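Local coordinates for GTPase-activating protein skywalker (Drosophila melanogaster, PDB 6R82), which acts as a GTPase-activating protein for Rab35 in synaptic vesicle protein recycling, and is represented here by its TLDc domain, at residues D132-I136 against W147-N151; I152-T157 against S171-I176. Residues are numbered along the deposited sequence.

Both contacts lie in the TLDc domain and follow one another along the chain. Interaction 1 comes first: 132-136 is the turn out of strand 129-131 and the start of strand 135-138, and it meets 147-151 to close the hairpin of strands 135-138 and 146-149. The chain turns through 150-153 and comes back as strand 154-156, probably hydrogen-bonded to 146-149 through Trp147 O to Lys156 N (2.8 Å) and Asp149 N to Phe154 O (3.1 Å). Interaction 2 then closes a loop without helix or strand, setting 154-156 beside strand 173-185. The loops do not overlap; together the contacts join four adjacent antiparallel strands, with Met148 SD packed 3.7 Å from Ile176 CD1.

Interaction 1: residues D132-I136 against W147-N151; sequences DSKMI and WMDEN
Segments 132-136 and 147-151 run antiparallel, their end-to-end directions 153° apart, with Lys134 facing Glu150, Met135 facing Asp149 and Ile136 facing Met148. Ile136 and Met148 form a hydrogen-bonded pair: Ile136 N donates to Met148 O (3.1 Å) and Met148 N to Ile136 O (3.0 Å). Beyond it the chains stay close, but a water links Lys134 O (2.6 Å) to Glu150 N (3.1 Å) and Glu150 OE2 (2.8 Å). Asp132 (chi1 p) shapes the incoming turn: its OD1 accepts from Lys134 N (2.8 Å), an Asx turn, and from Met135 N (2.9 Å), while Asp132 N donates a hydrogen bond to Met135 O (2.9 Å). Asp149 OD1 takes Asn151 N (2.9 Å) in a second Asx turn. Lys134 folds back (chi1 and chi2 m) to a very short salt bridge, NZ to Glu150 OE2 2.4 Å. Met135 (chi1 and chi2 p) lies beside the Trp147 indole (chi1 t), CB to CE2 3.7 Å, its SD 4.8 Å from the five-membered ring centroid, an oblique Met-aromatic contact. Ile136 CG2 meets Met148 CE at 3.6 Å, and Ile136 packs on Phe47 and Tyr48 of helix 44-51. This is an antiparallel beta hairpin of the TLDc sheet.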
loop_
_atom_site.group_PDB
_atom_site.type_symbol
_atom_site.label_atom_id
_atom_site.label_comp_id
_atom_site.label_asym_id
_atom_site.label_seq_id
_atom_site.Cartn_x
_atom_site.Cartn_y
_atom_site.Cartn_z
ATOM N N ASP A 132 0.238 -10.579 8.303
ATOM C CA ASP A 132 0.035 -11.941 8.794
ATOM C C ASP A 132 -1.428 -12.308 8.576
ATOM O O ASP A 132 -2.109 -11.707 7.740
ATOM C CB ASP A 132 0.498 -12.069 10.260
ATOM C CG ASP A 132 -0.271 -11.159 11.225
ATOM O OD1 ASP A 132 -1.403 -10.714 10.913
ATOM O OD2 ASP A 132 0.269 -10.909 12.330
ATOM N N SER A 133 -1.930 -13.289 9.336
ATOM C CA SER A 133 -3.303 -13.731 9.120
ATOM C C SER A 133 -4.329 -12.799 9.750
ATOM O O SER A 133 -5.523 -12.914 9.444
ATOM C CB SER A 133 -3.498 -15.148 9.662
ATOM O OG SER A 133 -3.516 -15.147 11.084
ATOM N N LYS A 134 -3.901 -11.891 10.621
ATOM C CA LYS A 134 -4.822 -10.986 11.297
ATOM C C LYS A 134 -4.814 -9.574 10.726
ATOM O O LYS A 134 -5.807 -8.853 10.893
ATOM C CB LYS A 134 -4.490 -10.902 12.797
ATOM C CG LYS A 134 -4.533 -12.246 13.555
ATOM C CD LYS A 134 -5.834 -12.973 13.340
ATOM C CE LYS A 134 -6.851 -12.600 14.417
ATOM N NZ LYS A 134 -8.218 -13.103 14.069
ATOM N N MET A 135 -3.724 -9.151 10.088
ATOM C CA MET A 135 -3.622 -7.758 9.671
ATOM C C MET A 135 -2.592 -7.593 8.564
ATOM O O MET A 135 -1.678 -8.406 8.389
ATOM C CB MET A 135 -3.243 -6.847 10.843
ATOM C CG MET A 135 -1.889 -7.169 11.438
ATOM S SD MET A 135 -0.495 -6.366 10.601
ATOM C CE MET A 135 0.791 -7.616 10.764
ATOM N N ILE A 136 -2.736 -6.484 7.853
ATOM C CA ILE A 136 -1.747 -5.990 6.914
ATOM C C ILE A 136 -1.467 -4.544 7.296
ATOM O O ILE A 136 -2.398 -3.793 7.607
ATOM C CB ILE A 136 -2.252 -6.130 5.462
ATOM C CG1 ILE A 136 -1.104 -6.053 4.474
ATOM C CG2 ILE A 136 -3.340 -5.112 5.123
ATOM C CD1 ILE A 136 -1.240 -7.069 3.363
ATOM N N TRP A 147 -3.165 0.458 8.596
ATOM C CA TRP A 147 -3.410 -0.807 9.280
ATOM C C TRP A 147 -4.799 -1.266 8.883
ATOM O O TRP A 147 -5.730 -0.462 8.879
ATOM C CB TRP A 147 -3.311 -0.654 10.804
ATOM C CG TRP A 147 -3.468 -1.958 11.562
ATOM C CD1 TRP A 147 -2.469 -2.740 12.054
ATOM C CD2 TRP A 147 -4.698 -2.621 11.894
ATOM N NE1 TRP A 147 -2.998 -3.847 12.684
ATOM C CE2 TRP A 147 -4.363 -3.800 12.593
ATOM C CE3 TRP A 147 -6.048 -2.329 11.670
ATOM C CZ2 TRP A 147 -5.327 -4.687 13.067
ATOM C CZ3 TRP A 147 -7.005 -3.210 12.140
ATOM C CH2 TRP A 147 -6.641 -4.377 12.832
ATOM N N MET A 148 -4.939 -2.538 8.528
ATOM C CA MET A 148 -6.216 -3.074 8.080
ATOM C C MET A 148 -6.403 -4.480 8.632
ATOM O O MET A 148 -5.437 -5.219 8.813
ATOM C CB MET A 148 -6.300 -3.092 6.549
ATOM C CG MET A 148 -6.440 -1.719 5.906
ATOM S SD MET A 148 -6.768 -1.816 4.122
ATOM C CE MET A 148 -5.132 -2.343 3.565
ATOM N N ASP A 149 -7.652 -4.848 8.890
ATOM C CA ASP A 149 -7.939 -6.110 9.559
ATOM C C ASP A 149 -8.120 -7.245 8.549
ATOM O O ASP A 149 -8.109 -7.047 7.330
ATOM C CB ASP A 149 -9.163 -5.972 10.488
ATOM C CG ASP A 149 -10.506 -5.809 9.746
ATOM O OD1 ASP A 149 -10.661 -6.212 8.571
ATOM O OD2 ASP A 149 -11.448 -5.279 10.385
ATOM N N GLU A 150 -8.299 -8.455 9.082
ATOM C CA GLU A 150 -8.313 -9.669 8.276
ATOM C C GLU A 150 -9.521 -9.759 7.362
ATOM O O GLU A 150 -9.528 -10.604 6.460
ATOM C CB GLU A 150 -8.269 -10.909 9.179
ATOM C CG GLU A 150 -9.567 -11.151 9.949
ATOM C CD GLU A 150 -9.413 -12.177 11.070
ATOM O OE1 GLU A 150 -10.016 -13.267 10.963
ATOM O OE2 GLU A 150 -8.690 -11.895 12.053
ATOM N N ASN A 151 -10.540 -8.927 7.576
ATOM C CA ASN A 151 -11.721 -8.920 6.726
ATOM C C ASN A 151 -11.687 -7.805 5.696
ATOM O O ASN A 151 -12.611 -7.713 4.881
ATOM C CB ASN A 151 -12.991 -8.799 7.576
ATOM C CG ASN A 151 -13.112 -9.915 8.588
ATOM O OD1 ASN A 151 -13.115 -9.675 9.798
ATOM N ND2 ASN A 151 -13.195 -11.146 8.101
HETATM O O HOH W 1 -8.040 -9.145 12.119
#

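Interaction 2: residues I152-T157 against S171-I176; sequences IRFGKT and SGDFEI
Phe174 lays its ring over the backbone of Gly155: with chi1 p it swings back across the neighbouring strand, and Gly155 CA stands 4.0 Å from the ring centroid, 20° off the normal, a CH-pi contact. Glycine suits this place, since an ideal CB would lie 2.6 Å from Phe174 CZ. Strands 154-156 and 173-176 run antiparallel, their axes 147° apart and 4.7 Å at closest approach. Gly155 and Phe174 are the hydrogen-bonded pair, N to O 3.0 Å in both directions, flanked by the non-hydrogen-bonded pairs Phe154 with Glu175 (CA to CA 4.6 Å) and Lys156 with Asp173 (4.1 Å). The ladder continues with Ile176 N to Arg153 O (2.9 Å) and Thr157 N to Gly172 O (2.7 Å); at its far end Thr157 OG1 is hydrogen-bonded to Ala145 O and Leu168 N. Ser171 OG accepts from Asp173 N (3.2 Å), an ST turn. The opposite face, with Phe154, Glu175, Lys156 and Asp173, is largely exposed and mixes charged side chains with one aromatic ring: Lys156 CG lies 3.6 Å from Asp173 OD1, Phe154 CE1 3.6 Å from Glu175 CG, and Arg153 pairs with Glu175 in a salt bridge whose end atoms are less surely placed. Lys156 also forms a cation-pi contact with Trp147. On the inner face Ile176 CD1 reaches Ile152 O (3.7 Å). Ile152 packs on Leu44 and Phe47 of helix 44-51, whereas Phe174 and Ile176 rest on Ile61 of strand 57-63, and Phe174 meets Phe69 of strand 68-73 edge-to-face.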
loop_
_atom_site.group_PDB
_atom_site.type_symbol
_atom_site.label_atom_id
_atom_site.label_comp_id
_atom_site.label_asym_id
_atom_site.label_seq_id
_atom_site.Cartn_x
_atom_site.Cartn_y
_atom_site.Cartn_z
ATOM N N ILE A 152 -10.636 -6.977 5.711
ATOM C CA ILE A 152 -10.491 -5.807 4.845
ATOM C C ILE A 152 -11.750 -4.954 4.951
ATOM O O ILE A 152 -12.244 -4.413 3.951
ATOM C CB ILE A 152 -10.181 -6.206 3.386
ATOM C CG1 ILE A 152 -9.209 -7.386 3.356
ATOM C CG2 ILE A 152 -9.560 -5.027 2.631
ATOM C CD1 ILE A 152 -8.538 -7.604 2.004
ATOM N N ARG A 153 -12.281 -4.849 6.172
ATOM C CA ARG A 153 -13.462 -4.046 6.433
ATOM C C ARG A 153 -13.134 -2.788 7.232
ATOM O O ARG A 153 -13.534 -1.690 6.831
ATOM C CB ARG A 153 -14.515 -4.885 7.158
ATOM C CG ARG A 153 -15.541 -4.051 7.905
ATOM C CD ARG A 153 -16.703 -4.896 8.435
ATOM N NE ARG A 153 -17.604 -5.378 7.383
ATOM C CZ ARG A 153 -18.235 -4.617 6.482
ATOM N NH1 ARG A 153 -18.110 -3.293 6.484
ATOM N NH2 ARG A 153 -19.021 -5.190 5.576
ATOM N N PHE A 154 -12.381 -2.912 8.333
ATOM C CA PHE A 154 -12.011 -1.765 9.151
ATOM C C PHE A 154 -10.499 -1.599 9.187
ATOM O O PHE A 154 -9.746 -2.570 9.074
ATOM C CB PHE A 154 -12.515 -1.888 10.602
ATOM C CG PHE A 154 -13.995 -2.093 10.732
ATOM C CD1 PHE A 154 -14.881 -1.163 10.222
ATOM C CD2 PHE A 154 -14.497 -3.215 11.382
ATOM C CE1 PHE A 154 -16.248 -1.343 10.336
ATOM C CE2 PHE A 154 -15.870 -3.403 11.503
ATOM C CZ PHE A 154 -16.744 -2.462 10.979
ATOM N N GLY A 155 -10.062 -0.359 9.401
ATOM C CA GLY A 155 -8.651 -0.051 9.439
ATOM C C GLY A 155 -8.385 1.206 10.234
ATOM O O GLY A 155 -9.304 1.916 10.648
ATOM N N LYS A 156 -7.101 1.476 10.440
ATOM C CA LYS A 156 -6.664 2.621 11.218
ATOM C C LYS A 156 -5.517 3.298 10.487
ATOM O O LYS A 156 -4.881 2.713 9.607
ATOM C CB LYS A 156 -6.226 2.209 12.631
ATOM C CG LYS A 156 -7.311 1.489 13.439
ATOM C CD LYS A 156 -6.866 1.243 14.877
ATOM C CE LYS A 156 -6.121 -0.078 15.034
ATOM N NZ LYS A 156 -6.971 -1.122 15.691
ATOM N N THR A 157 -5.257 4.548 10.861
ATOM C CA THR A 157 -4.121 5.269 10.314
ATOM C C THR A 157 -3.582 6.222 11.370
ATOM O O THR A 157 -4.347 6.869 12.086
ATOM C CB THR A 157 -4.497 6.035 9.045
ATOM O OG1 THR A 157 -3.432 6.928 8.701
ATOM C CG2 THR A 157 -5.772 6.824 9.264
ATOM N N SER A 171 -10.081 11.594 11.021
ATOM C CA SER A 171 -10.277 10.562 12.029
ATOM C C SER A 171 -9.191 9.497 11.899
ATOM O O SER A 171 -8.717 9.194 10.801
ATOM C CB SER A 171 -11.663 9.933 11.879
ATOM O OG SER A 171 -11.648 8.562 12.237
ATOM N N GLY A 172 -8.787 8.926 13.035
ATOM C CA GLY A 172 -7.723 7.931 12.989
ATOM C C GLY A 172 -8.116 6.573 12.435
ATOM O O GLY A 172 -7.238 5.722 12.259
ATOM N N ASP A 173 -9.402 6.351 12.171
ATOM C CA ASP A 173 -9.946 5.078 11.720
ATOM C C ASP A 173 -10.689 5.275 10.408
ATOM O O ASP A 173 -10.944 6.401 9.972
ATOM C CB ASP A 173 -10.921 4.485 12.746
ATOM C CG ASP A 173 -10.429 4.611 14.168
ATOM O OD1 ASP A 173 -9.213 4.422 14.404
ATOM O OD2 ASP A 173 -11.263 4.903 15.052
ATOM N N PHE A 174 -11.072 4.158 9.796
ATOM C CA PHE A 174 -11.849 4.212 8.570
ATOM C C PHE A 174 -12.477 2.854 8.321
ATOM O O PHE A 174 -12.033 1.832 8.853
ATOM C CB PHE A 174 -10.993 4.642 7.364
ATOM C CG PHE A 174 -9.764 3.789 7.135
ATOM C CD1 PHE A 174 -9.813 2.676 6.305
ATOM C CD2 PHE A 174 -8.556 4.111 7.742
ATOM C CE1 PHE A 174 -8.682 1.897 6.099
ATOM C CE2 PHE A 174 -7.432 3.340 7.541
ATOM C CZ PHE A 174 -7.492 2.230 6.721
ATOM N N GLU A 175 -13.530 2.864 7.517
ATOM C CA GLU A 175 -14.093 1.660 6.940
ATOM C C GLU A 175 -13.807 1.670 5.447
ATOM O O GLU A 175 -13.891 2.719 4.798
ATOM C CB GLU A 175 -15.596 1.563 7.181
ATOM C CG GLU A 175 -16.118 0.144 7.101
ATOM C CD GLU A 175 -17.619 0.085 6.955
ATOM O OE1 GLU A 175 -18.252 1.160 6.929
ATOM O OE2 GLU A 175 -18.168 -1.034 6.866
ATOM N N ILE A 176 -13.468 0.503 4.911
ATOM C CA ILE A 176 -13.042 0.375 3.523
ATOM C C ILE A 176 -14.272 0.185 2.651
ATOM O O ILE A 176 -15.014 -0.790 2.812
ATOM C CB ILE A 176 -12.055 -0.789 3.355
ATOM C CG1 ILE A 176 -10.754 -0.461 4.090
ATOM C CG2 ILE A 176 -11.798 -1.072 1.870
ATOM C CD1 ILE A 176 -10.354 -1.496 5.119
#